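Local coordinates for uncharacterized protein (Methanosaeta thermophila PT, PDB 5HT7) that binds transition-metal ions such as iron(II) as a trimeric betagamma-crystallin, its wider cellular role being undefined, at residues Ala22-Asp27 and Gly77-Ile82. Numbering follows the deposited sequence.
Sequences ADVGAD and GSMKRI
The carbonyl oxygen of Gly77 is the centre of this contact. Val24 N donates a hydrogen bond to Gly77 O at 3.0 Å. The N-H approaches from above the carbonyl plane, 49° out of it, and the bond is moderately bent, 150° at the hydrogen. A water gives the same oxygen a second hydrogen bond, 2.8 Å from water to Gly77 O. This water also donates to Asp23 OD1 at 2.6 Å. It accepts from Gly25 N at 2.7 Å, so it links both segments. Asp23 has CG anti to its backbone N, chi1 -157°, which brings OD1 to the water. The CA of Asp23 makes a further CA-H...O contact with Gly77 O at 3.4 Å.

Apolar contact extends the junction along the strand. Val24 has CG1 anti to its backbone N, while CG2 sits beside that N. Val24 CG2 lies 4.2 Å from Ser78 CA and also faces CG of the buried Met79. On the Ala22 side, Ser78 CB packs against Ala22 O at 3.7 Å. Ser78 OG takes the crowded position between its own backbone N and carbonyl carbon. It hydrogen-bonds to Glu49 O and Phe52 N, so its polar end is held by the neighbouring loop.

Residues 24-26 form a short 3-10 turn, with backbone bonds from Ala26 N to Asp23 O and from Asp27 N to Val24 O. Asp21 OD1 bonds Asp23 N just before the turn. Arg11 of the second subunit packs on Asp23 and Asp27. Gly77 and Ser78, at the start of strand 78-81, both face Tyr47 of strand 44-47, a classic beta bulge. The contact thus joins the start of strand 78-81 to the loop leaving edge strand 20-21, beside the antiparallel sheet that holds both strands in the betagamma-crystallin Greek key domain.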
# COMPACT_ATOMS: atom_id res chain seq x y z
N ALA A 22 -1.48 -5.32 -16.85
CA ALA A 22 -1.09 -5.61 -18.22
C ALA A 22 0.01 -4.68 -18.72
O ALA A 22 0.53 -4.87 -19.82
CB ALA A 22 -2.32 -5.53 -19.16
N ASP A 23 0.36 -3.67 -17.93
CA ASP A 23 1.32 -2.68 -18.39
C ASP A 23 1.96 -1.96 -17.21
O ASP A 23 1.65 -0.81 -16.95
CB ASP A 23 0.61 -1.69 -19.31
CG ASP A 23 1.54 -0.96 -20.27
OD1 ASP A 23 2.75 -1.24 -20.31
OD2 ASP A 23 1.03 -0.10 -21.01
N VAL A 24 2.84 -2.66 -16.49
CA VAL A 24 3.46 -2.10 -15.29
C VAL A 24 4.20 -0.80 -15.61
O VAL A 24 4.11 0.18 -14.86
CB VAL A 24 4.45 -3.10 -14.63
CG1 VAL A 24 5.25 -2.41 -13.53
CG2 VAL A 24 3.71 -4.30 -14.06
N GLY A 25 4.86 -0.77 -16.77
CA GLY A 25 5.66 0.38 -17.17
C GLY A 25 4.87 1.61 -17.57
O GLY A 25 5.44 2.67 -17.81
N ALA A 26 3.55 1.47 -17.66
CA ALA A 26 2.69 2.59 -17.99
C ALA A 26 2.39 3.43 -16.73
O ALA A 26 1.82 4.50 -16.83
CB ALA A 26 1.39 2.09 -18.63
N ASP A 27 2.79 2.92 -15.57
CA ASP A 27 2.58 3.61 -14.30
C ASP A 27 3.69 4.63 -14.06
O ASP A 27 4.77 4.28 -13.60
CB ASP A 27 2.53 2.62 -13.13
CG ASP A 27 1.95 3.24 -11.86
OD1 ASP A 27 1.88 4.48 -11.78
OD2 ASP A 27 1.55 2.47 -10.96
N GLY A 77 7.12 -6.27 -17.47
CA GLY A 77 6.23 -5.54 -18.34
C GLY A 77 4.79 -5.75 -17.95
O GLY A 77 3.93 -4.90 -18.20
N SER A 78 4.51 -6.92 -17.37
CA SER A 78 3.16 -7.25 -16.93
C SER A 78 3.23 -8.42 -15.96
O SER A 78 4.27 -9.10 -15.87
CB SER A 78 2.25 -7.60 -18.11
OG SER A 78 2.76 -8.69 -18.85
N MET A 79 2.16 -8.65 -15.22
CA MET A 79 2.09 -9.79 -14.31
C MET A 79 0.64 -10.10 -13.98
O MET A 79 -0.21 -9.23 -14.03
CB MET A 79 2.89 -9.54 -13.03
CG MET A 79 2.53 -8.26 -12.30
SD MET A 79 3.70 -7.85 -10.98
CE MET A 79 3.57 -9.26 -9.93
N LYS A 80 0.37 -11.36 -13.64
CA LYS A 80 -1.00 -11.76 -13.34
C LYS A 80 -1.02 -12.99 -12.44
O LYS A 80 -0.12 -13.83 -12.46
CB LYS A 80 -1.79 -12.04 -14.63
CG LYS A 80 -1.69 -13.46 -15.17
CD LYS A 80 -2.91 -13.86 -16.02
CE LYS A 80 -4.21 -13.84 -15.20
NZ LYS A 80 -5.29 -14.75 -15.72
N ARG A 81 -2.07 -13.05 -11.63
CA ARG A 81 -2.30 -14.17 -10.74
C ARG A 81 -2.82 -15.34 -11.58
O ARG A 81 -3.78 -15.18 -12.31
CB ARG A 81 -3.30 -13.78 -9.66
CG ARG A 81 -3.39 -14.75 -8.51
CD ARG A 81 -4.42 -14.28 -7.50
NE ARG A 81 -4.73 -15.35 -6.56
CZ ARG A 81 -5.61 -15.26 -5.57
NH1 ARG A 81 -6.27 -14.12 -5.37
NH2 ARG A 81 -5.82 -16.30 -4.78
N ILE A 82 -2.18 -16.50 -11.48
CA ILE A 82 -2.64 -17.63 -12.28
C ILE A 82 -3.50 -18.61 -11.47
O ILE A 82 -4.18 -19.46 -12.05
CB ILE A 82 -1.46 -18.39 -12.91
CG1 ILE A 82 -0.42 -18.73 -11.85
CG2 ILE A 82 -0.84 -17.56 -14.03
CD1 ILE A 82 0.85 -19.33 -12.42
O HOH W 1 4.76 -2.33 -19.03